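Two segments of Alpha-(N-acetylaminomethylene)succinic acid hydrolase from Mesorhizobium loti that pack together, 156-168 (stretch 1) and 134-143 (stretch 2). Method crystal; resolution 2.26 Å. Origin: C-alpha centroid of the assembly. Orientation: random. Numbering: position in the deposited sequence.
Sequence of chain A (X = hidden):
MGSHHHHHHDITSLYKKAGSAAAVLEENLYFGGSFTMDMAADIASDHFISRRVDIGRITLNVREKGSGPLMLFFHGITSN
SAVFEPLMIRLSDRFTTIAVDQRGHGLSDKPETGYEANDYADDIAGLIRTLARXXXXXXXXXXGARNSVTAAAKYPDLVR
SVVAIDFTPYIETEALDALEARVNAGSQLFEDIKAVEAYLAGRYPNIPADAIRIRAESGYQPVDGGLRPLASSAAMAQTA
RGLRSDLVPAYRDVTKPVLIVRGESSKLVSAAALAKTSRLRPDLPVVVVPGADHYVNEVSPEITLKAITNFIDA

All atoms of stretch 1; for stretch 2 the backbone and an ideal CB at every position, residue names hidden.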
# COMPACT_ATOMS: atom_id res chain seq x y z
N PRO A 156 -0.90 4.71 -19.34
CA PRO A 156 -0.07 3.79 -18.57
C PRO A 156 1.42 4.12 -18.58
O PRO A 156 2.05 4.20 -17.53
CB PRO A 156 -0.35 2.45 -19.24
CG PRO A 156 -1.77 2.57 -19.63
CD PRO A 156 -1.84 3.97 -20.20
N ASP A 157 1.96 4.31 -19.78
CA ASP A 157 3.37 4.60 -19.96
C ASP A 157 3.88 5.92 -19.38
O ASP A 157 5.04 6.03 -18.98
CB ASP A 157 3.71 4.53 -21.46
CG ASP A 157 3.48 3.13 -22.05
OD1 ASP A 157 3.56 2.99 -23.29
OD2 ASP A 157 3.23 2.18 -21.28
N LEU A 158 3.01 6.93 -19.32
CA LEU A 158 3.42 8.22 -18.80
C LEU A 158 3.44 8.31 -17.27
O LEU A 158 4.07 9.20 -16.70
CB LEU A 158 2.50 9.31 -19.37
CG LEU A 158 2.49 9.42 -20.89
CD1 LEU A 158 1.50 10.49 -21.35
CD2 LEU A 158 3.91 9.74 -21.37
N VAL A 159 2.77 7.38 -16.60
CA VAL A 159 2.72 7.42 -15.15
C VAL A 159 3.17 6.16 -14.45
O VAL A 159 2.74 5.04 -14.74
CB VAL A 159 1.29 7.84 -14.67
CG1 VAL A 159 0.26 7.39 -15.67
CG2 VAL A 159 1.00 7.27 -13.29
N ARG A 160 4.08 6.37 -13.50
CA ARG A 160 4.68 5.31 -12.70
C ARG A 160 3.73 4.79 -11.61
O ARG A 160 3.58 3.58 -11.44
CB ARG A 160 5.96 5.86 -12.07
CG ARG A 160 6.59 4.99 -11.01
CD ARG A 160 7.89 5.63 -10.51
NE ARG A 160 8.20 5.22 -9.15
CZ ARG A 160 9.30 5.57 -8.49
NH1 ARG A 160 10.21 6.34 -9.07
NH2 ARG A 160 9.47 5.15 -7.24
N SER A 161 3.10 5.70 -10.89
CA SER A 161 2.19 5.34 -9.82
C SER A 161 1.38 6.54 -9.36
O SER A 161 1.74 7.69 -9.62
CB SER A 161 2.99 4.79 -8.63
OG SER A 161 3.99 5.71 -8.25
N VAL A 162 0.28 6.26 -8.67
CA VAL A 162 -0.60 7.31 -8.19
C VAL A 162 -0.92 7.19 -6.71
O VAL A 162 -1.10 6.09 -6.18
CB VAL A 162 -1.94 7.29 -8.92
CG1 VAL A 162 -2.85 8.39 -8.38
CG2 VAL A 162 -1.73 7.45 -10.41
N VAL A 163 -0.98 8.34 -6.05
CA VAL A 163 -1.36 8.40 -4.65
C VAL A 163 -2.66 9.21 -4.73
O VAL A 163 -2.63 10.44 -4.82
CB VAL A 163 -0.34 9.16 -3.79
CG1 VAL A 163 -0.89 9.36 -2.40
CG2 VAL A 163 0.98 8.39 -3.73
N ALA A 164 -3.79 8.50 -4.73
CA ALA A 164 -5.11 9.11 -4.81
C ALA A 164 -5.67 9.49 -3.43
O ALA A 164 -6.27 8.66 -2.75
CB ALA A 164 -6.07 8.16 -5.52
N ILE A 165 -5.48 10.74 -3.04
CA ILE A 165 -5.95 11.21 -1.74
C ILE A 165 -7.39 11.71 -1.70
O ILE A 165 -7.70 12.80 -2.19
CB ILE A 165 -5.05 12.36 -1.21
CG1 ILE A 165 -3.59 11.89 -1.14
CG2 ILE A 165 -5.54 12.81 0.16
CD1 ILE A 165 -2.62 12.95 -0.61
N ASP A 166 -8.26 10.90 -1.11
CA ASP A 166 -9.67 11.20 -0.90
C ASP A 166 -10.62 11.42 -2.08
O ASP A 166 -11.31 12.44 -2.14
CB ASP A 166 -9.81 12.38 0.06
CG ASP A 166 -10.84 12.12 1.15
OD1 ASP A 166 -10.62 11.19 1.95
OD2 ASP A 166 -11.86 12.83 1.21
N PHE A 167 -10.66 10.46 -3.00
CA PHE A 167 -11.58 10.52 -4.13
C PHE A 167 -11.60 9.19 -4.84
O PHE A 167 -10.69 8.84 -5.60
CB PHE A 167 -11.23 11.63 -5.12
CG PHE A 167 -12.41 12.05 -5.96
CD1 PHE A 167 -12.94 11.20 -6.93
CD2 PHE A 167 -13.05 13.26 -5.73
CE1 PHE A 167 -14.10 11.54 -7.64
CE2 PHE A 167 -14.21 13.62 -6.43
CZ PHE A 167 -14.73 12.75 -7.39
N THR A 168 -12.67 8.45 -4.60
CA THR A 168 -12.85 7.13 -5.16
C THR A 168 -14.18 7.08 -5.91
O THR A 168 -14.91 8.06 -5.96
CB THR A 168 -12.94 6.10 -4.03
OG1 THR A 168 -14.10 6.40 -3.23
CG2 THR A 168 -11.69 6.15 -3.14
N UNK A 134 10.73 11.80 -18.00
CA UNK A 134 10.38 10.44 -17.63
C UNK A 134 8.98 10.34 -17.05
O UNK A 134 8.35 11.36 -16.77
CB UNK A 134 11.40 9.89 -16.62
N UNK A 135 8.49 9.12 -16.87
CA UNK A 135 7.16 8.90 -16.33
C UNK A 135 7.05 9.53 -14.94
O UNK A 135 8.03 9.65 -14.21
CB UNK A 135 6.84 7.40 -16.27
N UNK A 136 5.84 9.95 -14.58
CA UNK A 136 5.67 10.62 -13.31
C UNK A 136 4.81 9.91 -12.28
O UNK A 136 3.90 9.16 -12.60
CB UNK A 136 5.07 12.01 -13.57
N UNK A 137 5.15 10.17 -11.02
CA UNK A 137 4.40 9.66 -9.89
C UNK A 137 3.39 10.77 -9.65
O UNK A 137 3.76 11.92 -9.45
CB UNK A 137 5.27 9.35 -8.67
N UNK A 138 2.11 10.43 -9.70
CA UNK A 138 1.04 11.40 -9.49
C UNK A 138 0.45 11.38 -8.07
O UNK A 138 -0.07 10.36 -7.60
CB UNK A 138 -0.08 11.14 -10.50
N UNK A 139 0.53 12.53 -7.39
CA UNK A 139 -0.00 12.71 -6.04
C UNK A 139 -1.16 13.69 -6.15
O UNK A 139 -0.95 14.89 -6.28
CB UNK A 139 1.07 13.21 -5.07
N UNK A 140 -2.39 13.19 -6.09
CA UNK A 140 -3.53 14.08 -6.22
C UNK A 140 -4.53 14.10 -5.08
O UNK A 140 -4.81 13.08 -4.45
CB UNK A 140 -4.28 13.72 -7.50
N UNK A 141 -5.06 15.28 -4.80
CA UNK A 141 -6.04 15.43 -3.74
C UNK A 141 -7.40 15.73 -4.33
O UNK A 141 -7.57 16.73 -5.03
CB UNK A 141 -5.62 16.53 -2.76
N UNK A 142 -8.38 14.87 -4.04
CA UNK A 142 -9.75 15.05 -4.51
C UNK A 142 -9.80 15.21 -6.05
O UNK A 142 -9.54 14.24 -6.77
CB UNK A 142 -10.38 16.27 -3.83
N UNK A 143 -10.14 16.40 -6.54
CA UNK A 143 -10.17 16.66 -7.99
C UNK A 143 -8.87 16.14 -8.60
O UNK A 143 -8.88 15.46 -9.63
CB UNK A 143 -10.35 18.15 -8.29

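Stretch 2 runs parallel to stretch 1, with 6° between the directions of strands 136-141 and 161-165.

Position 134 has phi/psi of 97/170, and nothing of stretch 1 lies within 5.5 Å of its ideal CB. The positive phi favours glycine, and the residue is Gly134.

At position 135 CA-to-CB points toward stretch 1, with the ideal CB 3.3 Å from Leu158 O and the aliphatic part of Arg160 nearby. A flat ring or a polar chain of medium length would suit. His135 takes the p rotamer and lays its ring against Arg160, whose CB sits 3.7 Å from the ring centroid of His135, over the face.

Position 136 is held through both its N, which donates to Leu158 O (2.9 Å), and its O, which accepts from Arg160 N (2.9 Å). Its CB shares a face with Val159, and small or apolar residues are plausible. Ala136 adds only a methyl.

The CB at 137 is on the face of Ser161, 3.9 Å from Ser161 OG, with Arg160 extended alongside. A branched or long apolar chain could cover both. Ile137 does so: its CG2 lies 3.6 Å from Ser161 OG, and its CD1 packs 3.4 Å from Arg160 CZ, over one face of the guanidinium.

Position 138 turns to the other face, where Val159 and Val162 offer methyl groups; a mid-sized apolar residue fits. In Leu138, CD2 reaches Val159 CG2 (4.1 Å) and CB meets Val162 CG2 (4.1 Å).

Position 139 returns to the face of Val163 and Ile165, so valine, isoleucine or leucine would serve. Val139 places CG2 4.3 Å from Val163 CB and CG1 4.4 Å from Ile165 CD1.

At 140, phi/psi of -122/144 suits most residues other than proline, and the ideal CB is no closer to stretch 1 than 4.5 Å, from Val163 O. Stretch 1 therefore does not demand the deposited Gly140, whose N donates to Val163 O (3.0 Å).

Position 141 lies beside Ile165, and apolar or aromatic residues would suit. His141 brings CD2 to 3.3 Å from Ile165 O, at the ring edge.

The CB at 142 points away, at phi/psi 55/-111, which is unusual for anything but glycine; a small side chain is the safest guess. Ser142 N donates to Ile165 O (2.9 Å), and its OG approaches Phe167 CD2 (3.7 Å).

Position 143 begins a helix and points away, leaving its choice open; it is Leu143.

Stretch 2, residues 134-143: GHAILVGHSL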
# COMPACT_ATOMS: atom_id res chain seq x y z
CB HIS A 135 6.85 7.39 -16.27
CG HIS A 135 7.80 6.60 -15.43
ND1 HIS A 135 7.59 5.27 -15.12
CD2 HIS A 135 8.96 6.95 -14.81
CE1 HIS A 135 8.57 4.84 -14.34
NE2 HIS A 135 9.41 5.84 -14.14
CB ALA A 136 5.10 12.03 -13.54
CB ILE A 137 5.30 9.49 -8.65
CG1 ILE A 137 6.36 8.40 -8.92
CG2 ILE A 137 4.45 9.15 -7.42
CD1 ILE A 137 7.41 8.28 -7.85
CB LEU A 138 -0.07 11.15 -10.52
CG LEU A 138 0.06 11.68 -11.95
CD1 LEU A 138 1.48 11.57 -12.46
CD2 LEU A 138 -0.90 10.90 -12.85
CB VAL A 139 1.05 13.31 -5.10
CG1 VAL A 139 0.43 13.57 -3.73
CG2 VAL A 139 2.24 12.38 -4.98
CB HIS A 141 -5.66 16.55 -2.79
CG HIS A 141 -6.66 16.78 -1.71
ND1 HIS A 141 -6.91 18.02 -1.16
CD2 HIS A 141 -7.50 15.91 -1.08
CE1 HIS A 141 -7.85 17.91 -0.24
NE2 HIS A 141 -8.23 16.64 -0.17
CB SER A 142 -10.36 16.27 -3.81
OG SER A 142 -11.77 16.15 -3.72
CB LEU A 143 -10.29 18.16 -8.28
CG LEU A 143 -9.93 18.63 -9.71
CD1 LEU A 143 -10.89 18.04 -10.73
CD2 LEU A 143 -9.99 20.14 -9.79
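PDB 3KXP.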